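Local coordinates for BH0236 protein (Bacillus halodurans, PDB 5T7A), which probably binds beta-1,3-glucan through a family 56 carbohydrate-binding module, helping the enzyme that carries it to recognise and hydrolyse this polysaccharide, at residues A[58-62]-A[73-77]; A[93-99]-A[112-118]; A[33-38]-A[50-54]. All coordinates share one frame; numbering follows the deposited sequence. Where two conformers were deposited one is given.

Contact 1: A[58-62]-A[73-77]; sequences RYVDV and NYRMT. With EDO (1,2-ethanediol), chain D.
Asp-61 and Arg-75 pair their charges across two neighbouring strands, and with a bridging water the pairing gives each carboxylate oxygen a partner. OD1 of Asp-61 receives NE of Arg-75 at 2.7 Å on its syn side, with the carboxylate and guanidinium planes only 15° apart. The water closes the other half of the ring: it donates to OD2 of Asp-61 at 2.6 Å and accepts from NH2 of Arg-75 at 2.8 Å. The arginine reaches this position by folding back at chi2 and chi3 (67° and 57°), which lays its guanidinium against Tyr-59, whose CB sits 3.6 Å above the guanidinium plane. The phenol oxygen of Tyr-59 is bonded elsewhere, to Gln-108. This is part of the antiparallel beta hairpin of strands 60-66 and 72-79, and three backbone bonds cross it here: Val-62 and Tyr-74 exchange a reciprocal pair, and Met-76 N donates to Val-60 O at 2.9 Å. The backbones of Tyr-59 and Asp-61 bond instead to Glu-103 and Thr-101 of strand 95-103. On the face turned away from the salt bridge, SD of Met-76 rests 3.6 Å from CG1 of Val-60, while its CG meets CG1 of Val-62 at 3.8 Å. Phe-51, Trp-83 and Phe-100 pack against this apolar group.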
loop_
_atom_site.group_PDB
_atom_site.type_symbol
_atom_site.label_atom_id
_atom_site.label_comp_id
_atom_site.label_asym_id
_atom_site.label_seq_id
_atom_site.Cartn_x
_atom_site.Cartn_y
_atom_site.Cartn_z
ATOM N N ARG A 58 -2.396 15.127 1.156
ATOM C CA ARG A 58 -3.042 15.442 2.424
ATOM C C ARG A 58 -3.400 14.131 3.159
ATOM O O ARG A 58 -3.396 14.069 4.415
ATOM C CB ARG A 58 -4.266 16.265 2.209
ATOM C CG ARG A 58 -3.982 17.705 1.781
ATOM C CD ARG A 58 -5.284 18.514 1.756
ATOM N NE ARG A 58 -6.135 18.211 0.615
ATOM C CZ ARG A 58 -7.424 17.920 0.698
ATOM N NH1 ARG A 58 -8.032 17.819 1.901
ATOM N NH2 ARG A 58 -8.079 17.697 -0.376
ATOM N N TYR A 59 -3.650 13.080 2.402
ATOM C CA TYR A 59 -4.010 11.772 2.951
ATOM C C TYR A 59 -3.832 10.712 1.883
ATOM O O TYR A 59 -3.899 11.012 0.675
ATOM C CB TYR A 59 -5.468 11.741 3.414
ATOM C CG TYR A 59 -6.511 12.050 2.389
ATOM C CD1 TYR A 59 -7.047 11.077 1.573
ATOM C CD2 TYR A 59 -6.959 13.348 2.188
ATOM C CE1 TYR A 59 -7.998 11.386 0.601
ATOM C CE2 TYR A 59 -7.953 13.657 1.232
ATOM C CZ TYR A 59 -8.459 12.694 0.449
ATOM O OH TYR A 59 -9.394 12.999 -0.527
ATOM N N VAL A 60 -3.608 9.492 2.358
ATOM C CA VAL A 60 -3.642 8.304 1.438
ATOM C C VAL A 60 -4.325 7.180 2.208
ATOM O O VAL A 60 -3.979 6.917 3.344
ATOM C CB VAL A 60 -2.212 7.855 1.078
ATOM C CG1 VAL A 60 -2.287 6.697 0.150
ATOM C CG2 VAL A 60 -1.454 8.993 0.431
ATOM N N ASP A 61 -5.329 6.567 1.576
ATOM C CA ASP A 61 -5.972 5.342 2.051
ATOM C C ASP A 61 -5.464 4.135 1.265
ATOM O O ASP A 61 -5.153 4.246 0.073
ATOM C CB ASP A 61 -7.450 5.394 1.872
ATOM C CG ASP A 61 -8.117 6.491 2.704
ATOM O OD1 ASP A 61 -7.563 6.893 3.722
ATOM O OD2 ASP A 61 -9.206 6.966 2.291
ATOM N N VAL A 62 -5.362 2.996 1.959
ATOM C CA VAL A 62 -5.102 1.746 1.316
ATOM C C VAL A 62 -6.287 0.825 1.428
ATOM O O VAL A 62 -6.986 0.827 2.465
ATOM C CB VAL A 62 -3.807 1.091 1.864
ATOM C CG1 VAL A 62 -3.899 0.738 3.346
ATOM C CG2 VAL A 62 -3.418 -0.107 1.038
ATOM N N ASN A 73 -10.252 -1.315 4.453
ATOM C CA ASN A 73 -9.825 0.020 4.106
ATOM C C ASN A 73 -9.204 0.744 5.304
ATOM O O ASN A 73 -9.817 0.812 6.396
ATOM C CB ASN A 73 -10.982 0.818 3.550
ATOM C CG ASN A 73 -11.702 0.043 2.466
ATOM O OD1 ASN A 73 -11.151 -0.193 1.387
ATOM N ND2 ASN A 73 -12.893 -0.453 2.783
ATOM N N TYR A 74 -8.030 1.364 5.105
ATOM C CA TYR A 74 -7.323 1.989 6.197
ATOM C C TYR A 74 -6.717 3.300 5.730
ATOM O O TYR A 74 -6.231 3.408 4.595
ATOM C CB TYR A 74 -6.192 1.146 6.743
ATOM C CG TYR A 74 -6.549 -0.232 7.212
ATOM C CD1 TYR A 74 -7.101 -0.434 8.480
ATOM C CD2 TYR A 74 -6.428 -1.336 6.392
ATOM C CE1 TYR A 74 -7.455 -1.702 8.904
ATOM C CE2 TYR A 74 -6.715 -2.609 6.820
ATOM C CZ TYR A 74 -7.225 -2.812 8.103
ATOM O OH TYR A 74 -7.623 -4.071 8.531
ATOM N N ARG A 75 -6.745 4.303 6.597
ATOM C CA ARG A 75 -5.927 5.496 6.416
ATOM C C ARG A 75 -4.515 5.106 6.730
ATOM O O ARG A 75 -4.235 4.617 7.850
ATOM C CB ARG A 75 -6.466 6.657 7.295
ATOM C CG ARG A 75 -5.615 7.914 7.268
ATOM C CD ARG A 75 -5.617 8.593 5.924
ATOM N NE ARG A 75 -6.940 8.962 5.415
ATOM C CZ ARG A 75 -7.639 10.019 5.840
ATOM N NH1 ARG A 75 -7.143 10.839 6.714
ATOM N NH2 ARG A 75 -8.819 10.256 5.349
ATOM N N MET A 76 -3.598 5.327 5.799
ATOM C CA MET A 76 -2.207 5.046 5.994
ATOM C C MET A 76 -1.626 6.056 6.973
ATOM O O MET A 76 -2.194 7.158 7.196
ATOM C CB MET A 76 -1.480 5.027 4.630
ATOM C CG MET A 76 -2.088 4.017 3.668
ATOM S SD MET A 76 -1.076 3.901 2.126
ATOM C CE MET A 76 0.192 2.772 2.605
ATOM N N THR A 77 -0.487 5.692 7.525
ATOM C CA THR A 77 0.281 6.549 8.424
ATOM C C THR A 77 1.356 7.286 7.695
ATOM O O THR A 77 2.156 6.682 7.005
ATOM C CB THR A 77 0.886 5.740 9.536
ATOM O OG1 THR A 77 -0.188 5.064 10.236
ATOM C CG2 THR A 77 1.614 6.703 10.524
HETATM C C1 EDO D . -10.864 15.783 -0.383
HETATM O O1 EDO D . -10.957 17.211 -0.681
HETATM C C2 EDO D . -9.828 15.262 -1.304
HETATM O O2 EDO D . -10.356 14.986 -2.479
HETATM O O HOH W 1 -10.337 9.069 3.255
#

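Contact 2: A[93-99]-A[112-118]; sequences GDVLEYS and EWFTYSR. With EDO (1,2-ethanediol), chain E.
Tyr-98 offers one face of its ring to Phe-114, whose CB stands 3.7 Å from the ring centroid, 19° off the normal, in a CH-pi contact. The two rings themselves meet obliquely, with planes 39° apart. CG of Tyr-98 lies between its backbone N and carbonyl carbon (chi1 58°), a torsion that carries the ring over the partner strand, where CE1 also reaches CB of Tyr-116. At the far end of the phenol, a water accepts from OH of Tyr-98 at 2.7 Å and donates to O of Thr-115, tying the hydroxyl of this buried residue to the neighbouring backbone.

Away from that ring pair, the indole of Trp-113 is covered from both sides. CB of Ser-99 lies 4.2 Å from the centroid of its six-membered ring, and an ethanediol lies over the opposite face, its C2 3.5 Å from CD1 of Trp-113. The indole edge runs against the backbone, with CE3 3.4 Å from N of Tyr-98. O2 of the same ethanediol donates to OE2 of Glu-97 at 2.8 Å, and the diol is bonded also to Lys-65, which makes a cation-pi contact with Trp-113.

Behind these groups, reciprocal backbone bonds of the pairs Leu-96 with Tyr-116 and Tyr-98 with Phe-114 fix the antiparallel hairpin of strands 95-103 and 108-117. It is extended by Arg-118 N to Asp-94 O and by Gly-93 N to Arg-118 O. Ile-39 and Ile-49 pack on Tyr-98, and His-30 stacks on Phe-114. An exposed indole flanked by a carboxylate and a lysine, and already holding a small diol, is consistent with a sugar-binding surface, although the ethanediol probably comes from the crystallisation liquor and does not by itself locate the glucan site.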
loop_
_atom_site.group_PDB
_atom_site.type_symbol
_atom_site.label_atom_id
_atom_site.label_comp_id
_atom_site.label_asym_id
_atom_site.label_seq_id
_atom_site.Cartn_x
_atom_site.Cartn_y
_atom_site.Cartn_z
ATOM N N GLY A 93 2.869 -18.139 1.169
ATOM C CA GLY A 93 1.742 -18.427 0.302
ATOM C C GLY A 93 0.524 -17.485 0.336
ATOM O O GLY A 93 -0.309 -17.572 -0.567
ATOM N N ASP A 94 0.388 -16.645 1.369
ATOM C CA ASP A 94 -0.678 -15.638 1.401
ATOM C C ASP A 94 -0.558 -14.707 0.174
ATOM O O ASP A 94 0.558 -14.345 -0.259
ATOM C CB ASP A 94 -0.723 -14.884 2.722
ATOM C CG ASP A 94 -1.191 -15.752 3.862
ATOM O OD1 ASP A 94 -1.644 -16.836 3.573
ATOM O OD2 ASP A 94 -1.155 -15.315 5.013
ATOM N N VAL A 95 -1.701 -14.412 -0.461
ATOM C CA VAL A 95 -1.772 -13.396 -1.515
ATOM C C VAL A 95 -2.394 -12.084 -0.952
ATOM O O VAL A 95 -3.538 -12.038 -0.484
ATOM C CB VAL A 95 -2.495 -13.872 -2.794
ATOM C CG1 VAL A 95 -2.770 -12.755 -3.742
ATOM C CG2 VAL A 95 -1.702 -14.959 -3.489
ATOM N N LEU A 96 -1.634 -11.000 -1.036
ATOM C CA LEU A 96 -2.113 -9.680 -0.596
ATOM C C LEU A 96 -2.355 -8.853 -1.852
ATOM O O LEU A 96 -1.476 -8.646 -2.673
ATOM C CB LEU A 96 -1.054 -9.037 0.311
ATOM C CG LEU A 96 -1.292 -7.553 0.638
ATOM C CD1 LEU A 96 -2.455 -7.415 1.584
ATOM C CD2 LEU A 96 -0.022 -7.047 1.308
ATOM N N GLU A 97 -3.590 -8.367 -1.984
ATOM C CA GLU A 97 -3.935 -7.447 -3.065
ATOM C C GLU A 97 -4.204 -6.095 -2.428
ATOM O O GLU A 97 -4.825 -6.016 -1.378
ATOM C CB GLU A 97 -5.108 -7.953 -3.898
ATOM C CG GLU A 97 -4.657 -9.078 -4.876
ATOM C CD GLU A 97 -5.828 -9.624 -5.613
ATOM O OE1 GLU A 97 -6.595 -10.364 -4.956
ATOM O OE2 GLU A 97 -5.956 -9.316 -6.825
ATOM N N TYR A 98 -3.788 -5.010 -3.087
ATOM C CA TYR A 98 -3.821 -3.708 -2.457
ATOM C C TYR A 98 -3.919 -2.637 -3.513
ATOM O O TYR A 98 -3.408 -2.766 -4.624
ATOM C CB TYR A 98 -2.604 -3.465 -1.573
ATOM C CG TYR A 98 -1.270 -3.562 -2.262
ATOM C CD1 TYR A 98 -0.675 -4.807 -2.500
ATOM C CD2 TYR A 98 -0.549 -2.437 -2.627
ATOM C CE1 TYR A 98 0.531 -4.918 -3.121
ATOM C CE2 TYR A 98 0.642 -2.525 -3.239
ATOM C CZ TYR A 98 1.213 -3.730 -3.495
ATOM O OH TYR A 98 2.435 -3.793 -4.121
ATOM N N SER A 99 -4.701 -1.606 -3.178
ATOM C CA SER A 99 -4.858 -0.425 -4.049
ATOM C C SER A 99 -4.881 0.790 -3.173
ATOM O O SER A 99 -4.960 0.654 -1.936
ATOM C CB SER A 99 -6.117 -0.506 -4.844
ATOM O OG SER A 99 -7.243 -0.668 -3.982
ATOM N N GLU A 112 -5.342 0.973 -9.552
ATOM C CA GLU A 112 -5.634 -0.403 -9.773
ATOM C C GLU A 112 -5.228 -1.221 -8.575
ATOM O O GLU A 112 -4.565 -0.724 -7.684
ATOM C CB GLU A 112 -4.846 -0.884 -11.021
ATOM C CG GLU A 112 -3.369 -1.043 -10.748
ATOM C CD GLU A 112 -2.534 -1.006 -11.992
ATOM O OE1 GLU A 112 -2.346 0.099 -12.529
ATOM O OE2 GLU A 112 -2.073 -2.113 -12.383
ATOM N N TRP A 113 -5.606 -2.504 -8.574
ATOM C CA TRP A 113 -5.194 -3.451 -7.586
ATOM C C TRP A 113 -3.872 -4.057 -7.970
ATOM O O TRP A 113 -3.716 -4.623 -9.069
ATOM C CB TRP A 113 -6.215 -4.573 -7.458
ATOM C CG TRP A 113 -7.460 -4.155 -6.823
ATOM C CD1 TRP A 113 -8.644 -3.767 -7.452
ATOM C CD2 TRP A 113 -7.722 -4.122 -5.423
ATOM N NE1 TRP A 113 -9.588 -3.435 -6.504
ATOM C CE2 TRP A 113 -9.051 -3.664 -5.251
ATOM C CE3 TRP A 113 -6.959 -4.414 -4.298
ATOM C CZ2 TRP A 113 -9.617 -3.532 -3.995
ATOM C CZ3 TRP A 113 -7.521 -4.280 -3.078
ATOM C CH2 TRP A 113 -8.829 -3.841 -2.931
ATOM N N PHE A 114 -2.893 -3.967 -7.068
ATOM C CA PHE A 114 -1.625 -4.632 -7.149
ATOM C C PHE A 114 -1.670 -5.933 -6.370
ATOM O O PHE A 114 -2.543 -6.116 -5.526
ATOM C CB PHE A 114 -0.499 -3.731 -6.582
ATOM C CG PHE A 114 -0.430 -2.411 -7.281
ATOM C CD1 PHE A 114 0.168 -2.298 -8.539
ATOM C CD2 PHE A 114 -0.936 -1.285 -6.685
ATOM C CE1 PHE A 114 0.188 -1.081 -9.210
ATOM C CE2 PHE A 114 -0.898 -0.053 -7.329
ATOM C CZ PHE A 114 -0.301 0.051 -8.567
ATOM N N THR A 115 -0.728 -6.834 -6.667
ATOM C CA THR A 115 -0.682 -8.156 -5.991
ATOM C C THR A 115 0.709 -8.452 -5.477
ATOM O O THR A 115 1.696 -8.077 -6.157
ATOM C CB THR A 115 -1.252 -9.321 -6.892
ATOM O OG1 THR A 115 -1.398 -10.495 -6.093
ATOM C CG2 THR A 115 -0.412 -9.523 -8.034
ATOM N N TYR A 116 0.758 -9.049 -4.296
ATOM C CA TYR A 116 1.982 -9.496 -3.665
ATOM C C TYR A 116 1.785 -10.910 -3.141
ATOM O O TYR A 116 0.787 -11.179 -2.472
ATOM C CB TYR A 116 2.346 -8.561 -2.483
ATOM C CG TYR A 116 3.448 -9.078 -1.615
ATOM C CD1 TYR A 116 4.760 -9.007 -2.080
ATOM C CD2 TYR A 116 3.218 -9.548 -0.340
ATOM C CE1 TYR A 116 5.782 -9.526 -1.317
ATOM C CE2 TYR A 116 4.243 -10.075 0.439
ATOM C CZ TYR A 116 5.512 -10.073 -0.052
ATOM O OH TYR A 116 6.477 -10.611 0.796
ATOM N N SER A 117 2.683 -11.858 -3.425
ATOM C CA SER A 117 2.610 -13.179 -2.767
ATOM C C SER A 117 3.725 -13.301 -1.756
ATOM O O SER A 117 4.905 -13.107 -2.085
ATOM C CB SER A 117 2.664 -14.368 -3.759
ATOM O OG SER A 117 2.486 -15.668 -3.160
ATOM N N ARG A 118 3.346 -13.593 -0.532
ATOM C CA ARG A 118 4.285 -13.753 0.597
ATOM C C ARG A 118 5.087 -15.038 0.504
ATOM O O ARG A 118 4.553 -16.049 0.045
ATOM C CB ARG A 118 3.549 -13.805 1.902
ATOM C CG ARG A 118 4.409 -13.825 3.137
ATOM C CD ARG A 118 5.280 -12.583 3.291
ATOM N NE ARG A 118 6.267 -12.718 4.366
ATOM C CZ ARG A 118 7.411 -13.366 4.222
ATOM N NH1 ARG A 118 7.724 -13.965 3.077
ATOM N NH2 ARG A 118 8.239 -13.444 5.251
ATOM O OXT ARG A 118 6.238 -15.077 0.930
HETATM C C1 EDO E . -9.109 -7.521 -5.701
HETATM O O1 EDO E . -10.352 -8.137 -5.411
HETATM C C2 EDO E . -9.121 -7.242 -7.170
HETATM O O2 EDO E . -8.242 -8.123 -7.861
HETATM O O HOH W 2 -4.267 -7.664 -8.283
HETATM O O HOH W 3 3.288 -6.069 -5.293
#

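Contact 3: A[33-38]-A[50-54]. With EDO (1,2-ethanediol), chain C.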
loop_
_atom_site.group_PDB
_atom_site.type_symbol
_atom_site.label_atom_id
_atom_site.label_comp_id
_atom_site.label_asym_id
_atom_site.label_seq_id
_atom_site.Cartn_x
_atom_site.Cartn_y
_atom_site.Cartn_z
ATOM N N PRO A 33 3.829 8.244 -12.568
ATOM C CA PRO A 33 4.323 9.582 -12.264
ATOM C C PRO A 33 3.924 10.209 -10.907
ATOM O O PRO A 33 4.697 10.971 -10.321
ATOM C CB PRO A 33 3.771 10.408 -13.449
ATOM C CG PRO A 33 3.862 9.455 -14.515
ATOM C CD PRO A 33 3.369 8.189 -13.947
ATOM N N ASP A 34 2.758 9.869 -10.369
ATOM C CA ASP A 34 2.351 10.307 -9.059
ATOM C C ASP A 34 2.901 9.584 -7.870
ATOM O O ASP A 34 2.759 10.087 -6.785
ATOM C CB ASP A 34 0.824 10.216 -8.962
ATOM C CG ASP A 34 0.098 11.246 -9.793
ATOM O OD1 ASP A 34 0.732 12.164 -10.308
ATOM O OD2 ASP A 34 -1.153 11.177 -9.866
ATOM N N TYR A 35 3.564 8.436 -8.003
ATOM C CA TYR A 35 3.961 7.640 -6.812
ATOM C C TYR A 35 4.896 6.472 -7.143
ATOM O O TYR A 35 4.834 5.845 -8.230
ATOM C CB TYR A 35 2.719 7.055 -6.109
ATOM C CG TYR A 35 1.876 6.132 -6.933
ATOM C CD1 TYR A 35 2.170 4.814 -7.081
ATOM C CD2 TYR A 35 0.760 6.620 -7.627
ATOM C CE1 TYR A 35 1.409 3.941 -7.877
ATOM C CE2 TYR A 35 0.013 5.781 -8.448
ATOM C CZ TYR A 35 0.370 4.455 -8.581
ATOM O OH TYR A 35 -0.351 3.583 -9.375
ATOM N N THR A 36 5.641 6.073 -6.112
ATOM C CA THR A 36 6.211 4.728 -6.016
ATOM C C THR A 36 5.420 4.048 -4.906
ATOM O O THR A 36 5.140 4.714 -3.848
ATOM C CB THR A 36 7.664 4.731 -5.585
ATOM O OG1 THR A 36 8.399 5.561 -6.498
ATOM C CG2 THR A 36 8.228 3.340 -5.632
ATOM N N ALA A 37 4.982 2.809 -5.141
ATOM C CA ALA A 37 4.210 2.132 -4.107
ATOM C C ALA A 37 4.517 0.661 -4.127
ATOM O O ALA A 37 4.931 0.127 -5.145
ATOM C CB ALA A 37 2.707 2.331 -4.293
ATOM N N GLY A 38 4.331 -0.028 -2.990
ATOM C CA GLY A 38 4.671 -1.419 -3.029
ATOM C C GLY A 38 4.780 -2.019 -1.641
ATOM O O GLY A 38 4.138 -1.579 -0.683
ATOM N N PHE A 50 3.781 0.441 1.296
ATOM C CA PHE A 50 4.221 1.829 1.299
ATOM C C PHE A 50 3.700 2.527 0.063
ATOM O O PHE A 50 3.499 1.937 -0.978
ATOM C CB PHE A 50 5.717 1.987 1.374
ATOM C CG PHE A 50 6.458 1.645 0.098
ATOM C CD1 PHE A 50 6.767 0.317 -0.194
ATOM C CD2 PHE A 50 6.816 2.624 -0.817
ATOM C CE1 PHE A 50 7.479 -0.004 -1.344
ATOM C CE2 PHE A 50 7.504 2.319 -2.004
ATOM C CZ PHE A 50 7.853 1.008 -2.266
ATOM N N PHE A 51 3.560 3.827 0.202
ATOM C CA PHE A 51 3.105 4.732 -0.891
ATOM C C PHE A 51 3.869 6.052 -0.754
ATOM O O PHE A 51 3.788 6.736 0.272
ATOM C CB PHE A 51 1.598 4.947 -0.771
ATOM C CG PHE A 51 0.985 5.739 -1.928
ATOM C CD1 PHE A 51 0.484 5.068 -3.032
ATOM C CD2 PHE A 51 0.973 7.132 -1.912
ATOM C CE1 PHE A 51 -0.057 5.748 -4.116
ATOM C CE2 PHE A 51 0.443 7.795 -2.961
ATOM C CZ PHE A 51 -0.044 7.138 -4.057
ATOM N N ALA A 52 4.697 6.355 -1.737
ATOM C CA ALA A 52 5.626 7.494 -1.684
ATOM C C ALA A 52 5.284 8.415 -2.853
ATOM O O ALA A 52 5.784 8.261 -3.983
ATOM C CB ALA A 52 7.075 6.987 -1.771
ATOM N N PRO A 53 4.412 9.399 -2.616
ATOM C CA PRO A 53 3.961 10.221 -3.716
ATOM C C PRO A 53 4.992 11.244 -4.118
ATOM O O PRO A 53 5.802 11.675 -3.323
ATOM C CB PRO A 53 2.681 10.879 -3.182
ATOM C CG PRO A 53 3.037 11.038 -1.715
ATOM C CD PRO A 53 3.741 9.759 -1.345
ATOM N N THR A 54 4.992 11.608 -5.384
ATOM C CA THR A 54 5.875 12.652 -5.905
ATOM C C THR A 54 5.471 14.040 -5.567
ATOM O O THR A 54 6.291 14.944 -5.562
ATOM C CB THR A 54 6.025 12.500 -7.432
ATOM O OG1 THR A 54 4.737 12.411 -8.040
ATOM C CG2 THR A 54 6.850 11.264 -7.752
HETATM C C1 EDO C . -3.865 12.216 -11.455
HETATM O O1 EDO C . -2.438 12.111 -11.827
HETATM C C2 EDO C . -4.643 12.086 -12.732
HETATM O O2 EDO C . -4.481 13.249 -13.491
HETATM O O HOH W 4 2.774 14.170 -8.310
#
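The beta hairpin of strands 35-40 and 46-53 brings Tyr-35 over Phe-51 near its open end. CE1 of Phe-51 lies 3.4 Å above the plane of the Tyr-35 ring, offset toward the rim, and CB of Tyr-35 in turn sits over the face of the Phe-51 ring, 3.9 Å from its centroid. The planes are 29° apart and slid past each other, so the rings barely overlap. CG of Phe-51 is turned opposite its backbone N (chi1 -174°), sending the ring toward Tyr-35, with CD1 3.7 Å from CB of Ala-37.

On the reverse face Phe-50 folds its ring back across the neighbouring strand, and N of Gly-38 lies 3.5 Å above the ring plane. CE2 of Phe-50 also touches CG2 of Thr-36 at 3.8 Å. Beneath these side chains, Thr-36 with Ala-52 and Gly-38 with Phe-50 form hydrogen-bonded pairs.

Past the strand ends the polar grip passes to Thr-54. Its OG1 donates to O of Pro-33 at 2.7 Å, on a carbonyl lone pair, and accepts from a water at 2.6 Å, while its N binds Asp-34 O. The carboxylate of Asp-34 turns to Lys-104 and Tyr-102. Phe-100 and Tyr-102 of strand 95-103 meet the Phe-51 ring, and Phe-114 of strand 108-117 meets Tyr-35, consistent with the aromatic core of a beta-sandwich, the fold of many carbohydrate-binding modules.

Along the chain the contacts come in series, contact 3 first, then contact 1, then contact 2. Each lies in a hairpin of one antiparallel sheet: strands 35-40 and 46-53 (contact 3) are followed across it by 82-88, then by 72-79 and 60-66 (contact 1), then by 95-103 and the edge strand 108-117 (contact 2). The centres of contacts 1 and 3 are about 13 Å apart. Those of contacts 2 and 3 are about 16 Å apart, and those of contacts 1 and 2 about 17 Å. Phe-51 meets Val-60 and Met-76, Tyr-35 meets Phe-114, and Val-62 meets Ser-99. Hairpins distant in sheet order thus pack on one another in a small, helix-free domain.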